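Long-range contacts in hydroxyethylthiazole kinase (Pyrococcus horikoshii, PDB 3HPD), which probably catalyses the magnesium-dependent transfer of phosphate from ATP to the hydroxyl group of 4-methyl-5-(2-hydroxyethyl)thiazole, a step in thiamine diphosphate biosynthesis: residues 219-230 with 253-261; 29-39 with 195-204. All blocks are in the same frame, centred on the assembly; numbering follows the deposited sequence.

Interaction 1. Residues 219-230 with 253-261; sequences VTFGIAAEKAYE and VIRTYAKVR
Ile223 fills the angle between the two helices, and its two branches divide the work. Ile223 CG2 touches Val253 CG1 at 3.7 Å and meets CB of Tyr257, while Ile223 CD1 runs on to the turn where the second helix ends, 3.7 Å from Ala258 N. One helical turn back, Val219 straddles the chain as it leaves that helix: CG1 lies against CB of Ala258, and CG2 is 3.9 Å from CB of Val260. The axes of segments 219-230 and 253-257 cross nearly at a right angle (81°), and the chain then enters strand 260-263, outermost within this chain in the central sheet of this ribokinase-like fold. Toward solvent the packing gives way to polar contacts around the Tyr257 ring. Lys227, its chain bent at chi2 and chi3 (-62° and -66°), lays CD over one ring face, 3.9 Å from the centroid, in a CH-pi contact. Its NZ donates to Tyr257 OH and forms a salt bridge with Glu230 OE1; Tyr257 OH donates to the syn lone pair of Glu230 OE2 at 2.6 Å. A phenylalanine in place of Tyr257 would probably leave Glu230 OE2 without this donor and its carboxylate tethered less firmly.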
loop_
_atom_site.group_PDB
_atom_site.type_symbol
_atom_site.label_atom_id
_atom_site.label_comp_id
_atom_site.label_asym_id
_atom_site.label_seq_id
_atom_site.Cartn_x
_atom_site.Cartn_y
_atom_site.Cartn_z
ATOM N N VAL A 219 -18.008 -16.797 -3.771
ATOM C CA VAL A 219 -18.033 -17.495 -5.049
ATOM C C VAL A 219 -17.335 -16.652 -6.112
ATOM O O VAL A 219 -16.486 -17.142 -6.857
ATOM C CB VAL A 219 -19.483 -17.786 -5.494
ATOM C CG1 VAL A 219 -19.514 -18.215 -6.958
ATOM C CG2 VAL A 219 -20.077 -18.875 -4.608
ATOM N N THR A 220 -17.690 -15.375 -6.173
ATOM C CA THR A 220 -17.091 -14.475 -7.149
ATOM C C THR A 220 -15.576 -14.394 -6.992
ATOM O O THR A 220 -14.837 -14.511 -7.970
ATOM C CB THR A 220 -17.694 -13.060 -7.029
ATOM O OG1 THR A 220 -19.090 -13.118 -7.347
ATOM C CG2 THR A 220 -17.010 -12.101 -7.986
ATOM N N PHE A 221 -15.108 -14.198 -5.765
ATOM C CA PHE A 221 -13.670 -14.090 -5.530
ATOM C C PHE A 221 -12.968 -15.426 -5.747
ATOM O O PHE A 221 -11.848 -15.476 -6.262
ATOM C CB PHE A 221 -13.394 -13.596 -4.109
ATOM C CG PHE A 221 -11.946 -13.292 -3.849
ATOM C CD1 PHE A 221 -11.361 -12.145 -4.375
ATOM C CD2 PHE A 221 -11.161 -14.168 -3.106
ATOM C CE1 PHE A 221 -10.011 -11.867 -4.159
ATOM C CE2 PHE A 221 -9.807 -13.900 -2.884
ATOM C CZ PHE A 221 -9.233 -12.750 -3.413
ATOM N N GLY A 222 -13.629 -16.505 -5.340
ATOM C CA GLY A 222 -13.057 -17.830 -5.503
ATOM C C GLY A 222 -12.847 -18.164 -6.968
ATOM O O GLY A 222 -11.836 -18.759 -7.345
ATOM N N ILE A 223 -13.816 -17.789 -7.797
ATOM C CA ILE A 223 -13.725 -18.026 -9.234
ATOM C C ILE A 223 -12.623 -17.149 -9.828
ATOM O O ILE A 223 -11.869 -17.589 -10.699
ATOM C CB ILE A 223 -15.064 -17.705 -9.944
ATOM C CG1 ILE A 223 -16.143 -18.692 -9.477
ATOM C CG2 ILE A 223 -14.879 -17.778 -11.464
ATOM C CD1 ILE A 223 -17.519 -18.453 -10.092
ATOM N N ALA A 224 -12.531 -15.907 -9.359
ATOM C CA ALA A 224 -11.504 -14.998 -9.861
ATOM C C ALA A 224 -10.132 -15.596 -9.575
ATOM O O ALA A 224 -9.211 -15.484 -10.390
ATOM C CB ALA A 224 -11.636 -13.620 -9.196
ATOM N N ALA A 225 -10.004 -16.240 -8.417
ATOM C CA ALA A 225 -8.746 -16.865 -8.024
ATOM C C ALA A 225 -8.399 -18.015 -8.972
ATOM O O ALA A 225 -7.250 -18.164 -9.393
ATOM C CB ALA A 225 -8.844 -17.371 -6.586
ATOM N N GLU A 226 -9.395 -18.830 -9.307
ATOM C CA GLU A 226 -9.181 -19.948 -10.217
ATOM C C GLU A 226 -8.773 -19.433 -11.595
ATOM O O GLU A 226 -7.842 -19.953 -12.206
ATOM C CB GLU A 226 -10.457 -20.789 -10.331
ATOM C CG GLU A 226 -10.786 -21.565 -9.064
ATOM C CD GLU A 226 -12.157 -22.213 -9.111
ATOM O OE1 GLU A 226 -12.515 -22.767 -10.171
ATOM O OE2 GLU A 226 -12.870 -22.178 -8.083
ATOM N N LYS A 227 -9.476 -18.410 -12.074
ATOM C CA LYS A 227 -9.188 -17.824 -13.381
ATOM C C LYS A 227 -7.817 -17.164 -13.412
ATOM O O LYS A 227 -7.109 -17.227 -14.416
ATOM C CB LYS A 227 -10.259 -16.790 -13.745
ATOM C CG LYS A 227 -11.659 -17.374 -13.918
ATOM C CD LYS A 227 -11.705 -18.382 -15.056
ATOM C CE LYS A 227 -11.467 -17.731 -16.409
ATOM N NZ LYS A 227 -11.453 -18.742 -17.505
ATOM N N ALA A 228 -7.443 -16.523 -12.310
ATOM C CA ALA A 228 -6.148 -15.862 -12.246
ATOM C C ALA A 228 -5.035 -16.900 -12.321
ATOM O O ALA A 228 -4.043 -16.712 -13.023
ATOM C CB ALA A 228 -6.032 -15.049 -10.957
ATOM N N TYR A 229 -5.202 -18.009 -11.609
ATOM C CA TYR A 229 -4.178 -19.042 -11.625
ATOM C C TYR A 229 -4.007 -19.631 -13.024
ATOM O O TYR A 229 -2.900 -19.995 -13.419
ATOM C CB TYR A 229 -4.518 -20.159 -10.631
ATOM C CG TYR A 229 -3.373 -21.121 -10.432
ATOM C CD1 TYR A 229 -2.259 -20.758 -9.678
ATOM C CD2 TYR A 229 -3.374 -22.373 -11.049
ATOM C CE1 TYR A 229 -1.168 -21.615 -9.543
ATOM C CE2 TYR A 229 -2.287 -23.239 -10.921
ATOM C CZ TYR A 229 -1.189 -22.851 -10.167
ATOM O OH TYR A 229 -0.113 -23.695 -10.039
ATOM N N GLU A 230 -5.097 -19.719 -13.779
ATOM C CA GLU A 230 -5.021 -20.265 -15.132
ATOM C C GLU A 230 -4.045 -19.443 -15.970
ATOM O O GLU A 230 -3.364 -19.976 -16.848
ATOM C CB GLU A 230 -6.400 -20.246 -15.804
ATOM C CG GLU A 230 -7.471 -21.026 -15.062
ATOM C CD GLU A 230 -8.810 -21.020 -15.783
ATOM O OE1 GLU A 230 -9.021 -20.137 -16.638
ATOM O OE2 GLU A 230 -9.656 -21.888 -15.482
ATOM N N VAL A 253 -19.237 -16.970 -16.919
ATOM C CA VAL A 253 -18.155 -17.499 -16.094
ATOM C C VAL A 253 -18.701 -18.085 -14.795
ATOM O O VAL A 253 -18.281 -19.159 -14.366
ATOM C CB VAL A 253 -17.112 -16.403 -15.772
ATOM C CG1 VAL A 253 -15.972 -16.990 -14.940
ATOM C CG2 VAL A 253 -16.576 -15.816 -17.065
ATOM N N ILE A 254 -19.647 -17.391 -14.174
ATOM C CA ILE A 254 -20.241 -17.880 -12.933
ATOM C C ILE A 254 -20.984 -19.187 -13.203
ATOM O O ILE A 254 -20.868 -20.149 -12.448
ATOM C CB ILE A 254 -21.219 -16.844 -12.342
ATOM C CG1 ILE A 254 -20.439 -15.618 -11.863
ATOM C CG2 ILE A 254 -22.014 -17.460 -11.195
ATOM C CD1 ILE A 254 -21.307 -14.488 -11.351
ATOM N N ARG A 255 -21.738 -19.216 -14.298
ATOM C CA ARG A 255 -22.500 -20.402 -14.674
ATOM C C ARG A 255 -21.606 -21.622 -14.883
ATOM O O ARG A 255 -21.945 -22.731 -14.467
ATOM C CB ARG A 255 -23.290 -20.123 -15.955
ATOM C CG ARG A 255 -23.784 -21.363 -16.681
ATOM C CD ARG A 255 -24.736 -20.965 -17.795
ATOM N NE ARG A 255 -25.820 -20.154 -17.254
ATOM C CZ ARG A 255 -26.098 -18.914 -17.640
ATOM N NH1 ARG A 255 -25.375 -18.326 -18.585
ATOM N NH2 ARG A 255 -27.092 -18.254 -17.061
ATOM N N THR A 256 -20.463 -21.406 -15.524
ATOM C CA THR A 256 -19.533 -22.486 -15.818
ATOM C C THR A 256 -18.517 -22.837 -14.726
ATOM O O THR A 256 -18.029 -23.967 -14.687
ATOM C CB THR A 256 -18.763 -22.197 -17.127
ATOM O OG1 THR A 256 -18.161 -20.899 -17.055
ATOM C CG2 THR A 256 -19.708 -22.237 -18.322
ATOM N N TYR A 257 -18.205 -21.893 -13.838
ATOM C CA TYR A 257 -17.220 -22.149 -12.783
ATOM C C TYR A 257 -17.725 -22.270 -11.347
ATOM O O TYR A 257 -17.052 -22.865 -10.508
ATOM C CB TYR A 257 -16.126 -21.075 -12.792
ATOM C CG TYR A 257 -15.039 -21.279 -13.820
ATOM C CD1 TYR A 257 -15.237 -20.933 -15.154
ATOM C CD2 TYR A 257 -13.801 -21.810 -13.452
ATOM C CE1 TYR A 257 -14.230 -21.106 -16.100
ATOM C CE2 TYR A 257 -12.785 -21.990 -14.393
ATOM C CZ TYR A 257 -13.008 -21.634 -15.713
ATOM O OH TYR A 257 -12.005 -21.794 -16.640
ATOM N N ALA A 258 -18.890 -21.706 -11.055
ATOM C CA ALA A 258 -19.413 -21.746 -9.694
ATOM C C ALA A 258 -19.539 -23.142 -9.088
ATOM O O ALA A 258 -20.074 -24.062 -9.707
ATOM C CB ALA A 258 -20.768 -21.027 -9.632
ATOM N N LYS A 259 -19.024 -23.283 -7.869
ATOM C CA LYS A 259 -19.090 -24.532 -7.116
ATOM C C LYS A 259 -19.633 -24.136 -5.747
ATOM O O LYS A 259 -18.874 -23.782 -4.846
ATOM C CB LYS A 259 -17.701 -25.157 -6.956
ATOM C CG LYS A 259 -16.997 -25.485 -8.260
ATOM C CD LYS A 259 -15.709 -26.254 -7.993
ATOM C CE LYS A 259 -14.940 -26.531 -9.275
ATOM N NZ LYS A 259 -15.789 -27.198 -10.299
ATOM N N VAL A 260 -20.954 -24.184 -5.604
ATOM C CA VAL A 260 -21.601 -23.799 -4.358
ATOM C C VAL A 260 -22.888 -24.591 -4.158
ATOM O O VAL A 260 -23.579 -24.912 -5.120
ATOM C CB VAL A 260 -21.932 -22.283 -4.366
ATOM C CG1 VAL A 260 -22.725 -21.930 -5.616
ATOM C CG2 VAL A 260 -22.720 -21.903 -3.120
ATOM N N ARG A 261 -23.209 -24.902 -2.908
ATOM C CA ARG A 261 -24.420 -25.655 -2.614
ATOM C C ARG A 261 -24.983 -25.291 -1.251
ATOM O O ARG A 261 -24.245 -24.876 -0.355
ATOM C CB ARG A 261 -24.130 -27.158 -2.654
ATOM C CG ARG A 261 -23.026 -27.609 -1.703
ATOM C CD ARG A 261 -22.776 -29.113 -1.812
ATOM N NE ARG A 261 -23.826 -29.906 -1.176
ATOM C CZ ARG A 261 -23.830 -30.251 0.109
ATOM N NH1 ARG A 261 -22.835 -29.876 0.901
ATOM N NH2 ARG A 261 -24.832 -30.966 0.602
#

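Interaction 2. Residues 29-39 with 195-204; sequences TTANALLALGA and CMVAALTGAF
Thr30 and Ala199 bring two buried helices together in the interior of this ribokinase-like fold, where the axes of segments 29-37 and 195-204 approach to 9.0 Å and cross at -44°. No hydrogen bond spans the two segments; aliphatic contacts join them, with alanines where the backbones come near and leucines beside them. Contacts between small aliphatic groups come first: the methyl CB of Ala199 lies 3.8 Å from the branched CB of Thr30, and the methyls CB of Ala203 and CB of Ala39 meet at 3.7 Å. Leucines reach across beside them: Leu37, with CG anti to its backbone N (chi1 -179°), is placed so that CD2 touches Leu200 CD2 at 3.7 Å and approaches the Phe204 ring obliquely at CE2.

A second group sets methyls against backbone oxygens. Leu34 CD2 sits 3.3 Å from Ala199 O and also rests on CB of Ala203; in the reverse sense, Leu200 CD2 lies 3.6 Å from Ala33 O.

Near the start of both segments the extended chain of Met196 crosses Thr29 at about a right angle, its CE against CG2. Thr29 OG1 bonds to Tyr243 OH, and Thr30 also packs on Met43, predicted to bind substrate, so this end of the interface probably adjoins the thiazole pocket.

Two further polar contacts stay within one segment or the other. Thr201 OG1 donates to Val197 O, away from the interface. At the other end, a Schellman motif with Gly38 at C-prime closes the first helix, and Ala39 N reaches back to Leu34 O at 2.9 Å.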
loop_
_atom_site.group_PDB
_atom_site.type_symbol
_atom_site.label_atom_id
_atom_site.label_comp_id
_atom_site.label_asym_id
_atom_site.label_seq_id
_atom_site.Cartn_x
_atom_site.Cartn_y
_atom_site.Cartn_z
ATOM N N THR A 29 -4.973 -2.354 -2.058
ATOM C CA THR A 29 -5.392 -3.654 -2.489
ATOM C C THR A 29 -6.927 -3.865 -2.435
ATOM O O THR A 29 -7.541 -4.275 -3.432
ATOM C CB THR A 29 -4.552 -4.634 -1.638
ATOM O OG1 THR A 29 -3.650 -5.357 -2.482
ATOM C CG2 THR A 29 -5.390 -5.491 -0.818
ATOM N N THR A 30 -7.565 -3.547 -1.311
ATOM C CA THR A 30 -9.018 -3.718 -1.219
ATOM C C THR A 30 -9.771 -2.647 -2.009
ATOM O O THR A 30 -10.882 -2.887 -2.495
ATOM C CB THR A 30 -9.509 -3.706 0.253
ATOM O OG1 THR A 30 -9.136 -2.476 0.885
ATOM C CG2 THR A 30 -8.902 -4.873 1.021
ATOM N N ALA A 31 -9.166 -1.468 -2.144
ATOM C CA ALA A 31 -9.785 -0.388 -2.902
ATOM C C ALA A 31 -9.851 -0.798 -4.368
ATOM O O ALA A 31 -10.879 -0.632 -5.023
ATOM C CB ALA A 31 -8.977 0.894 -2.763
ATOM N N ASN A 32 -8.748 -1.340 -4.879
ATOM C CA ASN A 32 -8.712 -1.769 -6.267
ATOM C C ASN A 32 -9.567 -3.002 -6.518
ATOM O O ASN A 32 -10.070 -3.195 -7.623
ATOM C CB ASN A 32 -7.273 -2.013 -6.721
ATOM C CG ASN A 32 -6.569 -0.729 -7.099
ATOM O OD1 ASN A 32 -7.186 0.180 -7.659
ATOM N ND2 ASN A 32 -5.275 -0.649 -6.813
ATOM N N ALA A 33 -9.735 -3.840 -5.499
ATOM C CA ALA A 33 -10.572 -5.023 -5.652
ATOM C C ALA A 33 -12.014 -4.541 -5.827
ATOM O O ALA A 33 -12.749 -5.039 -6.682
ATOM C CB ALA A 33 -10.450 -5.926 -4.426
ATOM N N LEU A 34 -12.414 -3.563 -5.018
ATOM C CA LEU A 34 -13.763 -3.018 -5.109
ATOM C C LEU A 34 -13.998 -2.341 -6.457
ATOM O O LEU A 34 -15.046 -2.525 -7.072
ATOM C CB LEU A 34 -14.020 -2.026 -3.968
ATOM C CG LEU A 34 -14.426 -2.673 -2.640
ATOM C CD1 LEU A 34 -14.261 -1.690 -1.490
ATOM C CD2 LEU A 34 -15.869 -3.150 -2.744
ATOM N N LEU A 35 -13.028 -1.560 -6.924
ATOM C CA LEU A 35 -13.180 -0.884 -8.214
ATOM C C LEU A 35 -13.288 -1.889 -9.365
ATOM O O LEU A 35 -14.091 -1.711 -10.278
ATOM C CB LEU A 35 -12.004 0.067 -8.471
ATOM C CG LEU A 35 -11.971 1.363 -7.653
ATOM C CD1 LEU A 35 -10.654 2.083 -7.918
ATOM C CD2 LEU A 35 -13.153 2.255 -8.017
ATOM N N ALA A 36 -12.482 -2.944 -9.320
ATOM C CA ALA A 36 -12.516 -3.955 -10.374
ATOM C C ALA A 36 -13.878 -4.643 -10.423
ATOM O O ALA A 36 -14.404 -4.913 -11.504
ATOM C CB ALA A 36 -11.412 -4.992 -10.147
ATOM N N LEU A 37 -14.449 -4.923 -9.253
ATOM C CA LEU A 37 -15.750 -5.588 -9.181
ATOM C C LEU A 37 -16.866 -4.708 -9.743
ATOM O O LEU A 37 -17.826 -5.208 -10.334
ATOM C CB LEU A 37 -16.092 -5.950 -7.732
ATOM C CG LEU A 37 -17.427 -6.680 -7.534
ATOM C CD1 LEU A 37 -17.287 -8.124 -7.992
ATOM C CD2 LEU A 37 -17.841 -6.628 -6.072
ATOM N N GLY A 38 -16.742 -3.399 -9.544
ATOM C CA GLY A 38 -17.758 -2.482 -10.034
ATOM C C GLY A 38 -18.318 -1.572 -8.955
ATOM O O GLY A 38 -19.289 -0.851 -9.186
ATOM N N ALA A 39 -17.723 -1.605 -7.768
ATOM C CA ALA A 39 -18.181 -0.754 -6.670
ATOM C C ALA A 39 -17.210 0.415 -6.520
ATOM O O ALA A 39 -16.246 0.523 -7.275
ATOM C CB ALA A 39 -18.247 -1.555 -5.371
ATOM N N CYS A 195 -9.204 -10.319 3.354
ATOM C CA CYS A 195 -9.607 -8.932 3.546
ATOM C C CYS A 195 -10.249 -8.409 2.264
ATOM O O CYS A 195 -11.144 -7.565 2.308
ATOM C CB CYS A 195 -8.398 -8.076 3.933
ATOM S SG CYS A 195 -7.614 -8.591 5.499
ATOM N N MET A 196 -9.787 -8.910 1.121
ATOM C CA MET A 196 -10.368 -8.507 -0.154
ATOM C C MET A 196 -11.807 -9.005 -0.175
ATOM O O MET A 196 -12.715 -8.299 -0.607
ATOM C CB MET A 196 -9.608 -9.132 -1.327
ATOM C CG MET A 196 -8.209 -8.584 -1.545
ATOM S SD MET A 196 -7.409 -9.437 -2.927
ATOM C CE MET A 196 -6.032 -8.350 -3.243
ATOM N N VAL A 197 -12.010 -10.232 0.297
ATOM C CA VAL A 197 -13.347 -10.816 0.331
ATOM C C VAL A 197 -14.273 -10.017 1.247
ATOM O O VAL A 197 -15.445 -9.822 0.933
ATOM C CB VAL A 197 -13.306 -12.290 0.797
ATOM C CG1 VAL A 197 -14.718 -12.824 0.965
ATOM C CG2 VAL A 197 -12.555 -13.130 -0.223
ATOM N N ALA A 198 -13.749 -9.553 2.377
ATOM C CA ALA A 198 -14.557 -8.761 3.303
ATOM C C ALA A 198 -14.976 -7.459 2.628
ATOM O O ALA A 198 -16.123 -7.024 2.750
ATOM C CB ALA A 198 -13.768 -8.463 4.575
ATOM N N ALA A 199 -14.043 -6.837 1.908
ATOM C CA ALA A 199 -14.336 -5.586 1.211
ATOM C C ALA A 199 -15.384 -5.801 0.119
ATOM O O ALA A 199 -16.304 -4.995 -0.036
ATOM C CB ALA A 199 -13.056 -5.004 0.605
ATOM N N LEU A 200 -15.246 -6.888 -0.636
ATOM C CA LEU A 200 -16.199 -7.193 -1.703
ATOM C C LEU A 200 -17.572 -7.486 -1.109
ATOM O O LEU A 200 -18.599 -7.127 -1.688
ATOM C CB LEU A 200 -15.722 -8.401 -2.516
ATOM C CG LEU A 200 -14.407 -8.217 -3.281
ATOM C CD1 LEU A 200 -14.009 -9.530 -3.927
ATOM C CD2 LEU A 200 -14.563 -7.126 -4.328
ATOM N N THR A 201 -17.584 -8.150 0.042
ATOM C CA THR A 201 -18.833 -8.469 0.721
ATOM C C THR A 201 -19.555 -7.163 1.039
ATOM O O THR A 201 -20.785 -7.097 1.011
ATOM C CB THR A 201 -18.573 -9.249 2.024
ATOM O OG1 THR A 201 -18.005 -10.526 1.706
ATOM C CG2 THR A 201 -19.872 -9.458 2.797
ATOM N N GLY A 202 -18.784 -6.123 1.341
ATOM C CA GLY A 202 -19.378 -4.830 1.633
ATOM C C GLY A 202 -20.188 -4.332 0.450
ATOM O O GLY A 202 -21.252 -3.729 0.621
ATOM N N ALA A 203 -19.687 -4.576 -0.759
ATOM C CA ALA A 203 -20.391 -4.156 -1.966
ATOM C C ALA A 203 -21.660 -4.988 -2.164
ATOM O O ALA A 203 -22.721 -4.451 -2.473
ATOM C CB ALA A 203 -19.480 -4.290 -3.184
ATOM N N PHE A 204 -21.550 -6.300 -1.979
ATOM C CA PHE A 204 -22.699 -7.180 -2.148
ATOM C C PHE A 204 -23.787 -6.951 -1.107
ATOM O O PHE A 204 -24.973 -6.984 -1.429
ATOM C CB PHE A 204 -22.257 -8.646 -2.103
ATOM C CG PHE A 204 -21.639 -9.131 -3.383
ATOM C CD1 PHE A 204 -22.439 -9.460 -4.473
ATOM C CD2 PHE A 204 -20.258 -9.253 -3.502
ATOM C CE1 PHE A 204 -21.873 -9.902 -5.670
ATOM C CE2 PHE A 204 -19.677 -9.692 -4.694
ATOM C CZ PHE A 204 -20.487 -10.021 -5.780
#

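In the fold
From the N terminus, helix 27-37 leads into strand 40-43 at one edge of the sheet within this chain. The chain then builds most of the sheet before helix 193-205 returns to pack on helix 27-37, so interaction 2 closes a long loop of 155 residues. Interaction 1 follows in series, neither nested in it nor crossing it: helix 210-231 is rejoined after 22 residues by helix 251-257 and the start of strand 260-263, at the other edge. The two contacts join through consecutive helices, with Phe221 of 219-230 packing on Met196, Val197 and Leu200, and Thr220 on Phe204. Together they link the early helix, through the paired later helices, to the C-terminal strand.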